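Local coordinates for periplasmic cell division protein (SufI) (Aquifex aeolicus, PDB 6SYY) that binds four copper ions and, as in other multicopper oxidases, probably couples oxidation of its substrates to the reduction of dioxygen, at residues A[60-65]-A[144-149]; A[101-106]-A[117-122]; A[306-311]-A[372-377]. All coordinates share one frame; numbering follows the deposited sequence.

Interaction 1 of 3, residues A[60-65]-A[144-149]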
ATOM      1  N   GLY A  60     -10.890 -19.222   9.644  1.00 31.58           N
ATOM      2  CA  GLY A  60     -11.900 -20.051   9.020  1.00 31.84           C
ATOM      3  C   GLY A  60     -13.325 -19.755   9.421  1.00 37.78           C
ATOM      4  O   GLY A  60     -14.196 -20.609   9.237  1.00 36.18           O
ATOM      5  N   GLN A  61     -13.592 -18.572   9.969  1.00 36.78           N
ATOM      6  CA  GLN A  61     -14.939 -18.163  10.349  1.00 34.74           C
ATOM      7  C   GLN A  61     -15.342 -16.964   9.512  1.00 27.52           C
ATOM      8  O   GLN A  61     -14.567 -16.014   9.368  1.00 33.30           O
ATOM      9  CB  GLN A  61     -15.021 -17.823  11.832  1.00 31.08           C
ATOM     10  CG  GLN A  61     -14.764 -19.000  12.740  1.00 39.73           C
ATOM     11  CD  GLN A  61     -14.950 -18.641  14.193  1.00 79.90           C
ATOM     12  OE1 GLN A  61     -15.713 -17.732  14.523  1.00 77.91           O
ATOM     13  NE2 GLN A  61     -14.246 -19.341  15.073  1.00 89.35           N
ATOM     14  N   ARG A  62     -16.556 -17.009   8.972  1.00 41.12           N
ATOM     15  CA  ARG A  62     -16.984 -16.008   8.006  1.00 32.38           C
ATOM     16  C   ARG A  62     -17.151 -14.643   8.661  1.00 31.82           C
ATOM     17  O   ARG A  62     -17.725 -14.520   9.746  1.00 32.73           O
ATOM     18  CB  ARG A  62     -18.290 -16.441   7.343  1.00 27.91           C
ATOM     19  CG  ARG A  62     -18.095 -17.450   6.225  1.00 27.79           C
ATOM     20  CD  ARG A  62     -17.545 -16.767   4.985  1.00 30.14           C
ATOM     21  NE  ARG A  62     -16.760 -17.677   4.161  1.00 26.05           N
ATOM     22  CZ  ARG A  62     -16.235 -17.356   2.983  1.00 41.78           C
ATOM     23  NH1 ARG A  62     -16.422 -16.142   2.479  1.00 24.28           N
ATOM     24  NH2 ARG A  62     -15.527 -18.249   2.304  1.00 29.37           N
ATOM     25  N   VAL A  63     -16.646 -13.615   7.979  1.00 31.68           N
ATOM     26  CA  VAL A  63     -16.681 -12.236   8.445  1.00 32.50           C
ATOM     27  C   VAL A  63     -17.254 -11.364   7.338  1.00 26.44           C
ATOM     28  O   VAL A  63     -16.758 -11.387   6.205  1.00 23.81           O
ATOM     29  CB  VAL A  63     -15.279 -11.733   8.834  1.00 31.36           C
ATOM     30  CG1 VAL A  63     -15.326 -10.255   9.196  1.00 24.51           C
ATOM     31  CG2 VAL A  63     -14.712 -12.565   9.965  1.00 36.94           C
ATOM     32  N   SER A  64     -18.284 -10.587   7.666  1.00 33.13           N
ATOM     33  CA  SER A  64     -18.868  -9.643   6.722  1.00 24.62           C
ATOM     34  C   SER A  64     -18.089  -8.335   6.756  1.00 26.22           C
ATOM     35  O   SER A  64     -17.838  -7.776   7.829  1.00 29.97           O
ATOM     36  CB  SER A  64     -20.344  -9.392   7.041  1.00 25.88           C
ATOM     37  OG  SER A  64     -21.113 -10.568   6.855  1.00 59.13           O
ATOM     38  N   ILE A  65     -17.693  -7.862   5.581  1.00 22.63           N
ATOM     39  CA  ILE A  65     -17.053  -6.565   5.422  1.00 21.79           C
ATOM     40  C   ILE A  65     -17.967  -5.739   4.533  1.00 21.84           C
ATOM     41  O   ILE A  65     -18.081  -6.007   3.330  1.00 30.32           O
ATOM     42  CB  ILE A  65     -15.647  -6.684   4.822  1.00 31.07           C
ATOM     43  CG1 ILE A  65     -14.813  -7.665   5.645  1.00 24.86           C
ATOM     44  CG2 ILE A  65     -14.979  -5.321   4.767  1.00 20.05           C
ATOM     45  CD1 ILE A  65     -13.506  -8.021   5.013  1.00 39.97           C
ATOM     46  N   TYR A 144     -15.804 -14.437  -0.896  1.00 29.83           N
ATOM     47  CA  TYR A 144     -14.476 -14.887  -1.277  1.00 24.40           C
ATOM     48  C   TYR A 144     -14.297 -16.337  -0.856  1.00 28.34           C
ATOM     49  O   TYR A 144     -14.432 -16.644   0.335  1.00 23.23           O
ATOM     50  CB  TYR A 144     -13.409 -14.019  -0.622  1.00 24.03           C
ATOM     51  CG  TYR A 144     -13.406 -12.585  -1.081  1.00 26.50           C
ATOM     52  CD1 TYR A 144     -14.279 -11.656  -0.531  1.00 21.45           C
ATOM     53  CD2 TYR A 144     -12.519 -12.157  -2.059  1.00 21.53           C
ATOM     54  CE1 TYR A 144     -14.275 -10.343  -0.948  1.00 29.71           C
ATOM     55  CE2 TYR A 144     -12.505 -10.848  -2.480  1.00 34.89           C
ATOM     56  CZ  TYR A 144     -13.383  -9.943  -1.923  1.00 20.78           C
ATOM     57  OH  TYR A 144     -13.363  -8.637  -2.352  1.00 38.84           O
ATOM     58  N   PRO A 145     -14.010 -17.253  -1.778  1.00 33.00           N
ATOM     59  CA  PRO A 145     -13.688 -18.626  -1.376  1.00 31.74           C
ATOM     60  C   PRO A 145     -12.569 -18.643  -0.343  1.00 39.19           C
ATOM     61  O   PRO A 145     -11.638 -17.834  -0.394  1.00 24.67           O
ATOM     62  CB  PRO A 145     -13.257 -19.288  -2.690  1.00 31.71           C
ATOM     63  CG  PRO A 145     -13.932 -18.489  -3.755  1.00 23.90           C
ATOM     64  CD  PRO A 145     -13.995 -17.080  -3.243  1.00 26.90           C
ATOM     65  N   ASP A 146     -12.682 -19.564   0.615  1.00 26.86           N
ATOM     66  CA  ASP A 146     -11.655 -19.722   1.637  1.00 25.73           C
ATOM     67  C   ASP A 146     -10.280 -19.867   1.000  1.00 25.96           C
ATOM     68  O   ASP A 146     -10.128 -20.481  -0.058  1.00 36.52           O
ATOM     69  CB  ASP A 146     -11.947 -20.953   2.501  1.00 24.85           C
ATOM     70  CG  ASP A 146     -13.112 -20.748   3.451  1.00 25.10           C
ATOM     71  OD1 ASP A 146     -13.705 -19.649   3.442  1.00 78.59           O
ATOM     72  OD2 ASP A 146     -13.428 -21.692   4.212  1.00 31.96           O
ATOM     73  N   PHE A 147      -9.273 -19.286   1.647  1.00 30.86           N
ATOM     74  CA  PHE A 147      -7.896 -19.568   1.278  1.00 29.35           C
ATOM     75  C   PHE A 147      -7.012 -19.379   2.501  1.00 31.94           C
ATOM     76  O   PHE A 147      -7.423 -18.799   3.508  1.00 24.78           O
ATOM     77  CB  PHE A 147      -7.424 -18.700   0.102  1.00 38.65           C
ATOM     78  CG  PHE A 147      -7.362 -17.230   0.406  1.00 40.00           C
ATOM     79  CD1 PHE A 147      -8.509 -16.453   0.377  1.00 38.28           C
ATOM     80  CD2 PHE A 147      -6.150 -16.620   0.696  1.00 33.02           C
ATOM     81  CE1 PHE A 147      -8.454 -15.098   0.644  1.00 32.43           C
ATOM     82  CE2 PHE A 147      -6.085 -15.264   0.967  1.00 22.61           C
ATOM     83  CZ  PHE A 147      -7.240 -14.501   0.944  1.00 29.95           C
ATOM     84  N   THR A 148      -5.793 -19.901   2.404  1.00 26.08           N
ATOM     85  CA  THR A 148      -4.830 -19.838   3.491  1.00 32.28           C
ATOM     86  C   THR A 148      -3.922 -18.625   3.318  1.00 22.82           C
ATOM     87  O   THR A 148      -3.418 -18.367   2.220  1.00 24.36           O
ATOM     88  CB  THR A 148      -3.994 -21.119   3.533  1.00 38.74           C
ATOM     89  OG1 THR A 148      -4.859 -22.254   3.647  1.00 30.74           O
ATOM     90  CG2 THR A 148      -3.036 -21.097   4.715  1.00 51.63           C
ATOM     91  N   ILE A 149      -3.716 -17.885   4.403  1.00 24.49           N
ATOM     92  CA  ILE A 149      -2.757 -16.784   4.410  1.00 31.07           C
ATOM     93  C   ILE A 149      -1.352 -17.380   4.373  1.00 30.97           C
ATOM     94  O   ILE A 149      -0.932 -18.047   5.322  1.00 27.91           O
ATOM     95  CB  ILE A 149      -2.942 -15.884   5.634  1.00 25.89           C
ATOM     96  CG1 ILE A 149      -4.369 -15.325   5.672  1.00 25.35           C
ATOM     97  CG2 ILE A 149      -1.907 -14.770   5.631  1.00 31.84           C
ATOM     98  CD1 ILE A 149      -4.787 -14.647   4.385  1.00 22.46           C
TER
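In the outer sheet of the first cupredoxin-like domain, Arg62 reaches from the loop leading into strand 63-72 to Tyr144 and Asp146, over the strand 102-110 that lies between them. That strand runs parallel to 63-72 and antiparallel to the short strand 147-148, so the segments that meet here are both its neighbours but not each other's. An arginine suits the position because its long chain can lie over Ser104 before presenting its charge. CG stands beside the backbone N, and a bend at chi2 (-75°) turns the tip toward residues 144-146. There NH1 and NH2 together hold one acceptor, the carbonyl oxygen of Tyr144: Arg62 NH1 lies 3.0 Å from Tyr144 O and Arg62 NH2 2.8 Å from it. Both nitrogens approach from one face of the carbonyl plane, while the oxygen sits nearly within the plane of the guanidinium. Arg62 NH2 is also in a salt bridge with Asp146 OD1, 2.6 Å away; as a hydrogen bond it is weak, its N-H pointing well off the oxygen (120°). The carboxylate and guanidinium planes are nevertheless only 18° apart. A second negative partner, Asp106, meets NH1, and Ser104 OG gives Asp146 OD1 a weak hydrogen bond. Below this exposed charged layer the Tyr144 ring turns inward, its hydroxyl bonded to Ile117 O and its ring meeting Trp119 edge-to-face, on the side of the copper-binding strand. Flanked by two aspartates and a carbonyl oxygen, the guanidinium would be expected to stay firmly protonated, and with no backbone hydrogen bonds linking the segments directly, this one side chain provides the polar tie between them.

Interaction 2 of 3, residues A[101-106]-A[117-122]. With CU (copper (II) ion), chain E; O (oxygen atom), chain F.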
ATOM      1  N   GLN A 101      -3.405 -19.149   8.802  1.00 29.63           N
ATOM      2  CA  GLN A 101      -4.824 -19.244   9.108  1.00 37.45           C
ATOM      3  C   GLN A 101      -5.663 -19.233   7.831  1.00 42.18           C
ATOM      4  O   GLN A 101      -5.209 -18.844   6.749  1.00 24.35           O
ATOM      5  CB  GLN A 101      -5.258 -18.093  10.014  1.00 24.60           C
ATOM      6  CG  GLN A 101      -5.533 -16.801   9.269  1.00 23.42           C
ATOM      7  CD  GLN A 101      -6.187 -15.756  10.139  1.00 36.22           C
ATOM      8  OE1 GLN A 101      -5.517 -15.061  10.902  1.00 24.81           O
ATOM      9  NE2 GLN A 101      -7.506 -15.638  10.032  1.00 32.23           N
ATOM     10  N   THR A 102      -6.912 -19.668   7.971  1.00 26.07           N
ATOM     11  CA  THR A 102      -7.882 -19.578   6.889  1.00 28.11           C
ATOM     12  C   THR A 102      -8.572 -18.222   6.943  1.00 30.21           C
ATOM     13  O   THR A 102      -8.868 -17.702   8.023  1.00 25.17           O
ATOM     14  CB  THR A 102      -8.911 -20.708   6.977  1.00 30.42           C
ATOM     15  OG1 THR A 102      -8.250 -21.969   6.810  1.00 29.51           O
ATOM     16  CG2 THR A 102      -9.970 -20.559   5.893  1.00 25.43           C
ATOM     17  N   PHE A 103      -8.799 -17.646   5.765  1.00 23.02           N
ATOM     18  CA  PHE A 103      -9.375 -16.316   5.593  1.00 34.80           C
ATOM     19  C   PHE A 103     -10.716 -16.480   4.882  1.00 34.84           C
ATOM     20  O   PHE A 103     -10.751 -16.793   3.687  1.00 36.70           O
ATOM     21  CB  PHE A 103      -8.404 -15.438   4.800  1.00 24.03           C
ATOM     22  CG  PHE A 103      -8.849 -14.010   4.624  1.00 26.62           C
ATOM     23  CD1 PHE A 103      -9.423 -13.590   3.435  1.00 46.00           C
ATOM     24  CD2 PHE A 103      -8.663 -13.082   5.633  1.00 29.48           C
ATOM     25  CE1 PHE A 103      -9.819 -12.276   3.258  1.00 26.92           C
ATOM     26  CE2 PHE A 103      -9.063 -11.766   5.465  1.00 31.77           C
ATOM     27  CZ  PHE A 103      -9.641 -11.363   4.276  1.00 24.37           C
ATOM     28  N   SER A 104     -11.815 -16.283   5.612  1.00 32.03           N
ATOM     29  CA  SER A 104     -13.176 -16.502   5.111  1.00 23.69           C
ATOM     30  C   SER A 104     -13.933 -15.175   5.138  1.00 32.19           C
ATOM     31  O   SER A 104     -14.559 -14.836   6.143  1.00 33.04           O
ATOM     32  CB  SER A 104     -13.899 -17.556   5.953  1.00 25.07           C
ATOM     33  OG  SER A 104     -13.125 -18.733   6.085  1.00 38.93           O
ATOM     34  N   ALA A 105     -13.902 -14.435   4.031  1.00 22.47           N
ATOM     35  CA  ALA A 105     -14.474 -13.094   3.985  1.00 25.25           C
ATOM     36  C   ALA A 105     -15.635 -13.022   3.006  1.00 32.03           C
ATOM     37  O   ALA A 105     -15.591 -13.617   1.925  1.00 22.48           O
ATOM     38  CB  ALA A 105     -13.422 -12.050   3.598  1.00 20.96           C
ATOM     39  N   ASP A 106     -16.677 -12.289   3.400  1.00 24.89           N
ATOM     40  CA  ASP A 106     -17.776 -11.916   2.520  1.00 33.59           C
ATOM     41  C   ASP A 106     -17.804 -10.402   2.410  1.00 31.00           C
ATOM     42  O   ASP A 106     -17.857  -9.704   3.430  1.00 27.27           O
ATOM     43  CB  ASP A 106     -19.131 -12.414   3.039  1.00 30.97           C
ATOM     44  CG  ASP A 106     -19.107 -13.870   3.433  1.00 41.48           C
ATOM     45  OD1 ASP A 106     -19.315 -14.165   4.629  1.00 77.85           O
ATOM     46  OD2 ASP A 106     -18.866 -14.718   2.550  1.00 51.31           O
ATOM     47  N   ILE A 117     -13.390  -5.824  -3.006  1.00 23.79           N
ATOM     48  CA  ILE A 117     -12.238  -5.559  -2.152  1.00 19.47           C
ATOM     49  C   ILE A 117     -11.040  -6.305  -2.712  1.00 26.28           C
ATOM     50  O   ILE A 117     -11.116  -7.508  -2.981  1.00 24.64           O
ATOM     51  CB  ILE A 117     -12.506  -5.982  -0.699  1.00 23.68           C
ATOM     52  CG1 ILE A 117     -13.809  -5.376  -0.182  1.00 25.50           C
ATOM     53  CG2 ILE A 117     -11.340  -5.569   0.188  1.00 29.40           C
ATOM     54  CD1 ILE A 117     -14.141  -5.795   1.231  1.00 27.13           C
ATOM     55  N   HIS A 118      -9.935  -5.596  -2.891  1.00 24.45           N
ATOM     56  CA  HIS A 118      -8.663  -6.218  -3.222  1.00 26.61           C
ATOM     57  C   HIS A 118      -7.812  -6.331  -1.962  1.00 35.71           C
ATOM     58  O   HIS A 118      -7.660  -5.354  -1.221  1.00 24.32           O
ATOM     59  CB  HIS A 118      -7.920  -5.418  -4.288  1.00 24.62           C
ATOM     60  CG  HIS A 118      -6.540  -5.924  -4.558  1.00 57.27           C
ATOM     61  ND1 HIS A 118      -6.270  -7.255  -4.796  1.00 43.72           N
ATOM     62  CD2 HIS A 118      -5.349  -5.282  -4.620  1.00 37.77           C
ATOM     63  CE1 HIS A 118      -4.974  -7.411  -4.993  1.00 55.10           C
ATOM     64  NE2 HIS A 118      -4.393  -6.228  -4.897  1.00 68.61           N
ATOM     65  N   TRP A 119      -7.270  -7.524  -1.718  1.00 25.75           N
ATOM     66  CA  TRP A 119      -6.346  -7.747  -0.606  1.00 29.55           C
ATOM     67  C   TRP A 119      -4.930  -7.517  -1.131  1.00 35.60           C
ATOM     68  O   TRP A 119      -4.197  -8.445  -1.480  1.00 33.15           O
ATOM     69  CB  TRP A 119      -6.526  -9.144  -0.027  1.00 23.29           C
ATOM     70  CG  TRP A 119      -7.959  -9.559   0.090  1.00 30.75           C
ATOM     71  CD1 TRP A 119      -8.604 -10.500  -0.657  1.00 36.53           C
ATOM     72  CD2 TRP A 119      -8.930  -9.036   1.003  1.00 37.44           C
ATOM     73  NE1 TRP A 119      -9.918 -10.599  -0.264  1.00 37.08           N
ATOM     74  CE2 TRP A 119     -10.143  -9.709   0.752  1.00 31.62           C
ATOM     75  CE3 TRP A 119      -8.893  -8.062   2.007  1.00 30.91           C
ATOM     76  CZ2 TRP A 119     -11.305  -9.441   1.467  1.00 30.59           C
ATOM     77  CZ3 TRP A 119     -10.051  -7.799   2.718  1.00 40.40           C
ATOM     78  CH2 TRP A 119     -11.239  -8.486   2.446  1.00 25.79           C
ATOM     79  N   HIS A 120      -4.552  -6.239  -1.186  1.00 30.04           N
ATOM     80  CA  HIS A 120      -3.319  -5.818  -1.842  1.00 29.27           C
ATOM     81  C   HIS A 120      -2.110  -6.444  -1.162  1.00 42.81           C
ATOM     82  O   HIS A 120      -1.892  -6.262   0.041  1.00 30.10           O
ATOM     83  CB  HIS A 120      -3.232  -4.288  -1.828  1.00 26.75           C
ATOM     84  CG  HIS A 120      -2.042  -3.723  -2.547  1.00 34.78           C
ATOM     85  ND1 HIS A 120      -2.125  -2.601  -3.343  1.00 35.51           N
ATOM     86  CD2 HIS A 120      -0.738  -4.096  -2.561  1.00 37.92           C
ATOM     87  CE1 HIS A 120      -0.930  -2.317  -3.830  1.00 48.46           C
ATOM     88  NE2 HIS A 120      -0.070  -3.208  -3.370  1.00 33.37           N
ATOM     89  N   GLY A 121      -1.322  -7.179  -1.943  1.00 33.52           N
ATOM     90  CA  GLY A 121      -0.138  -7.847  -1.452  1.00 32.59           C
ATOM     91  C   GLY A 121      -0.317  -9.319  -1.151  1.00 25.11           C
ATOM     92  O   GLY A 121       0.685 -10.015  -0.943  1.00 40.54           O
ATOM     93  N   PHE A 122      -1.553  -9.816  -1.132  1.00 41.45           N
ATOM     94  CA  PHE A 122      -1.796 -11.215  -0.804  1.00 20.11           C
ATOM     95  C   PHE A 122      -1.406 -12.132  -1.958  1.00 44.42           C
ATOM     96  O   PHE A 122      -1.615 -11.815  -3.133  1.00 32.56           O
ATOM     97  CB  PHE A 122      -3.273 -11.443  -0.460  1.00 31.26           C
ATOM     98  CG  PHE A 122      -3.651 -11.049   0.941  1.00 42.43           C
ATOM     99  CD1 PHE A 122      -2.915 -10.110   1.648  1.00 28.78           C
ATOM    100  CD2 PHE A 122      -4.747 -11.629   1.558  1.00 29.19           C
ATOM    101  CE1 PHE A 122      -3.273  -9.752   2.939  1.00 29.34           C
ATOM    102  CE2 PHE A 122      -5.109 -11.274   2.848  1.00 46.40           C
ATOM    103  CZ  PHE A 122      -4.370 -10.336   3.539  1.00 32.87           C
TER
HETATM  104 CU    CU E 704      -3.661  -1.607  -4.058  0.60 38.83          CU
HETATM  105  O     O F 705      -4.162  -2.642  -6.186  0.60 29.00           O
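Phe103 swings its ring to the side opposite the backbone N (chi1 -177°), whereas Trp119 keeps CG beside its own N (chi1 -41°), and these two choices bring the rings together between the sheets of a cupredoxin beta-sandwich. Phe103 belongs to strand 102-110 of one sheet, Trp119 to the edge strand 117-120 of the other. They form a T-shaped stack: the edge of Phe103 points at a face of the indole, with planes 80° apart and the centroid of the phenyl 4.8 Å from that of the six-membered indole ring. Phe103 CE1 comes to 3.6 Å from Trp119 CE2, and Phe103 CZ to 3.8 Å from Trp119 CH2, so two adjacent CH groups rest on the aromatic surface. Ile117 CG2 packs on the opposite indole face, leaving the ring clamped from two sides. Ala105 adds its methyl, CB standing 4.0 Å from Trp119 CZ2; a small residue fits so near the broad indole. Trp119 CB in turn lies over a face of Phe122, at the far end of a type II turn in which Gly121 takes the positive phi that position needs.

Trp119 is the middle residue of the His-X-His motif of multicopper oxidases. Because side chains alternate along a strand, its indole faces the sandwich interior while His118 and His120 face the copper cluster. Each imidazole is oriented by a second-shell acceptor, His118 ND1 by Asp129 O and His120 NE2 by Asp479 OD1. His118 thus has NE2 left for the copper it shares with His454. His120 uses the other nitrogen: ND1 binds a copper ion at 2.0 Å, together with His159 and His510, and the oxygen atom lies 2.4 Å from that copper.

Interaction 3 of 3, residues A[306-311]-A[372-377]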
ATOM      1  N   ASP A 306      14.005   5.669  16.973  1.00 24.99           N
ATOM      2  CA  ASP A 306      14.464   5.624  18.359  1.00 23.45           C
ATOM      3  C   ASP A 306      14.383   7.041  18.911  1.00 32.69           C
ATOM      4  O   ASP A 306      15.304   7.843  18.760  1.00 30.89           O
ATOM      5  CB  ASP A 306      15.873   5.053  18.450  1.00 27.35           C
ATOM      6  CG  ASP A 306      16.251   4.666  19.869  1.00 33.95           C
ATOM      7  OD1 ASP A 306      15.599   5.157  20.810  1.00 46.44           O
ATOM      8  OD2 ASP A 306      17.199   3.873  20.046  1.00 34.66           O
ATOM      9  N   PHE A 307      13.266   7.348  19.564  1.00 24.17           N
ATOM     10  CA  PHE A 307      13.111   8.681  20.129  1.00 24.89           C
ATOM     11  C   PHE A 307      13.997   8.915  21.348  1.00 39.70           C
ATOM     12  O   PHE A 307      13.996  10.030  21.882  1.00 34.27           O
ATOM     13  CB  PHE A 307      11.641   8.938  20.471  1.00 23.41           C
ATOM     14  CG  PHE A 307      10.779   9.179  19.265  1.00 31.98           C
ATOM     15  CD1 PHE A 307      10.861  10.374  18.567  1.00 26.44           C
ATOM     16  CD2 PHE A 307       9.889   8.209  18.822  1.00 31.62           C
ATOM     17  CE1 PHE A 307      10.069  10.599  17.445  1.00 30.75           C
ATOM     18  CE2 PHE A 307       9.096   8.427  17.700  1.00 28.07           C
ATOM     19  CZ  PHE A 307       9.187   9.622  17.010  1.00 25.77           C
ATOM     20  N   ARG A 308      14.760   7.914  21.797  1.00 31.82           N
ATOM     21  CA  ARG A 308      15.806   8.178  22.780  1.00 40.15           C
ATOM     22  C   ARG A 308      16.903   9.073  22.214  1.00 26.70           C
ATOM     23  O   ARG A 308      17.665   9.659  22.989  1.00 30.87           O
ATOM     24  CB  ARG A 308      16.410   6.870  23.286  1.00 26.18           C
ATOM     25  CG  ARG A 308      15.434   6.001  24.052  1.00 39.06           C
ATOM     26  CD  ARG A 308      16.031   4.651  24.415  1.00 31.48           C
ATOM     27  NE  ARG A 308      16.318   3.841  23.233  1.00 26.01           N
ATOM     28  CZ  ARG A 308      16.799   2.602  23.276  1.00 43.60           C
ATOM     29  NH1 ARG A 308      17.044   2.024  24.447  1.00 33.88           N
ATOM     30  NH2 ARG A 308      17.034   1.938  22.152  1.00 31.78           N
ATOM     31  N   ASP A 309      17.001   9.184  20.883  1.00 25.29           N
ATOM     32  CA  ASP A 309      17.886  10.177  20.277  1.00 42.82           C
ATOM     33  C   ASP A 309      17.512  11.586  20.699  1.00 26.10           C
ATOM     34  O   ASP A 309      18.372  12.472  20.740  1.00 33.24           O
ATOM     35  CB  ASP A 309      17.831  10.092  18.750  1.00 32.63           C
ATOM     36  CG  ASP A 309      18.413   8.814  18.209  1.00 33.59           C
ATOM     37  OD1 ASP A 309      18.907   7.993  19.009  1.00 30.32           O
ATOM     38  OD2 ASP A 309      18.383   8.631  16.974  1.00 46.35           O
ATOM     39  N   ALA A 310      16.239  11.813  20.989  1.00 34.10           N
ATOM     40  CA  ALA A 310      15.712  13.129  21.306  1.00 26.13           C
ATOM     41  C   ALA A 310      15.680  13.349  22.815  1.00 30.75           C
ATOM     42  O   ALA A 310      15.746  12.410  23.611  1.00 40.29           O
ATOM     43  CB  ALA A 310      14.305  13.290  20.718  1.00 25.35           C
ATOM     44  N   SER A 311      15.580  14.614  23.198  1.00 27.83           N
ATOM     45  CA  SER A 311      15.430  14.994  24.592  1.00 28.87           C
ATOM     46  C   SER A 311      13.962  15.245  24.896  1.00 34.27           C
ATOM     47  O   SER A 311      13.171  15.563  24.005  1.00 28.05           O
ATOM     48  CB  SER A 311      16.247  16.247  24.908  1.00 30.01           C
ATOM     49  OG  SER A 311      17.594  16.082  24.504  1.00 32.51           O
ATOM     50  N   SER A 372      11.724   7.611  29.673  1.00 39.25           N
ATOM     51  CA  SER A 372      11.380   6.203  29.800  1.00 39.62           C
ATOM     52  C   SER A 372      12.629   5.423  30.181  1.00 69.04           C
ATOM     53  O   SER A 372      13.758   5.863  29.937  1.00 54.20           O
ATOM     54  CB  SER A 372      10.772   5.665  28.497  1.00 38.73           C
ATOM     55  OG  SER A 372      10.641   4.255  28.523  1.00 60.12           O
ATOM     56  N   ALA A 373      12.411   4.258  30.794  1.00 31.48           N
ATOM     57  CA  ALA A 373      13.483   3.330  31.127  1.00 38.80           C
ATOM     58  C   ALA A 373      13.737   2.308  30.023  1.00 35.32           C
ATOM     59  O   ALA A 373      14.359   1.271  30.281  1.00 50.73           O
ATOM     60  CB  ALA A 373      13.173   2.612  32.441  1.00 34.19           C
ATOM     61  N   TYR A 374      13.269   2.583  28.808  1.00 38.61           N
ATOM     62  CA  TYR A 374      13.373   1.650  27.690  1.00 35.51           C
ATOM     63  C   TYR A 374      14.833   1.370  27.346  1.00 29.07           C
ATOM     64  O   TYR A 374      15.592   2.290  27.028  1.00 36.67           O
ATOM     65  CB  TYR A 374      12.640   2.246  26.492  1.00 27.34           C
ATOM     66  CG  TYR A 374      12.441   1.319  25.319  1.00 35.98           C
ATOM     67  CD1 TYR A 374      13.340   1.305  24.260  1.00 25.75           C
ATOM     68  CD2 TYR A 374      11.331   0.484  25.252  1.00 33.00           C
ATOM     69  CE1 TYR A 374      13.149   0.472  23.176  1.00 28.79           C
ATOM     70  CE2 TYR A 374      11.133  -0.352  24.173  1.00 26.15           C
ATOM     71  CZ  TYR A 374      12.044  -0.354  23.139  1.00 35.23           C
ATOM     72  OH  TYR A 374      11.852  -1.187  22.065  1.00 35.52           O
ATOM     73  N   ASP A 375      15.222   0.093  27.398  1.00 48.52           N
ATOM     74  CA  ASP A 375      16.609  -0.305  27.182  1.00 30.15           C
ATOM     75  C   ASP A 375      16.780  -1.306  26.044  1.00 33.11           C
ATOM     76  O   ASP A 375      17.858  -1.898  25.916  1.00 37.20           O
ATOM     77  CB  ASP A 375      17.201  -0.890  28.467  1.00 31.94           C
ATOM     78  CG  ASP A 375      17.317   0.138  29.570  1.00 35.70           C
ATOM     79  OD1 ASP A 375      17.437   1.339  29.248  1.00 43.29           O
ATOM     80  OD2 ASP A 375      17.290  -0.253  30.757  1.00 71.50           O
ATOM     81  N   LYS A 376      15.762  -1.511  25.215  1.00 28.22           N
ATOM     82  CA  LYS A 376      15.863  -2.505  24.157  1.00 31.60           C
ATOM     83  C   LYS A 376      16.820  -2.032  23.065  1.00 43.71           C
ATOM     84  O   LYS A 376      17.106  -0.839  22.919  1.00 29.23           O
ATOM     85  CB  LYS A 376      14.485  -2.797  23.559  1.00 27.85           C
ATOM     86  CG  LYS A 376      13.408  -3.131  24.589  1.00 27.11           C
ATOM     87  CD  LYS A 376      13.726  -4.413  25.347  1.00 40.05           C
ATOM     88  CE  LYS A 376      12.583  -4.807  26.276  1.00 43.74           C
ATOM     89  NZ  LYS A 376      12.849  -6.090  26.987  1.00 51.21           N
ATOM     90  N   SER A 377      17.320  -2.992  22.296  1.00 41.81           N
ATOM     91  CA  SER A 377      18.240  -2.729  21.197  1.00 26.91           C
ATOM     92  C   SER A 377      17.595  -3.135  19.881  1.00 32.54           C
ATOM     93  O   SER A 377      16.857  -4.125  19.819  1.00 32.81           O
ATOM     94  CB  SER A 377      19.547  -3.497  21.373  1.00 28.24           C
ATOM     95  OG  SER A 377      20.110  -3.250  22.643  1.00 29.51           O
TER
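Arg308 points its CB toward Tyr374 and the 372-377 loop, and the side chain also touches Ile247 of strand 247-254. Further out, CD approaches Tyr374 O at 3.5 Å, and a bend at chi3 (-65°) swings the guanidinium between the Asp306 carboxylate and the 372-377 loop. NE gives an almost straight bond (171°) to Asp306 OD1 at 2.8 Å, met on its syn lone pair, and NH2 reaches Asp306 OD2 at 2.9 Å, making a side-on, two-nitrogen salt bridge. Asp306 OD1 also accepts from Arg308 N, an Asx turn that opens the short 3-10 segment 307-309 where strand 300-306 of the second cupredoxin-like domain ends. The remaining N-H groups serve the loop that follows strand 361-370, which offers backbone carbonyls. NH1 bonds to Tyr374 O at 3.0 Å, from above the carbonyl plane, and NH2 to Lys376 O at 2.9 Å. Replacement by a leucine would probably leave both carbonyl oxygens without these donors and the Asp306 carboxylate without its positive mate. Tyr374 CD1 lies over one guanidinium face, the ring plane turned 77° from it, and Lys376 CG packs on a face of that ring, whose hydroxyl is bonded to Leu192 O.

Interactions 1 and 2 adjoin in the first cupredoxin-like domain. Interaction 1 spans strand 102-110 from its two neighbours at the surface, and interaction 2 packs that strand's inward face against strand 117-120. Polar bonds from Arg62 and Tyr144 run into interaction 2, linking the charged outer layer to the copper-binding strand. Interaction 2 is buried and apolar across the segments, with aromatic packing behind the metal ligands. Interaction 3 lies about 37 Å from it, centre to centre, near the surface of another domain and away from the coppers. Like interaction 1, it shares an arginine between carboxylate and backbone oxygen, one carbonyl there and two here, but its aspartate comes from the arginine's own segment.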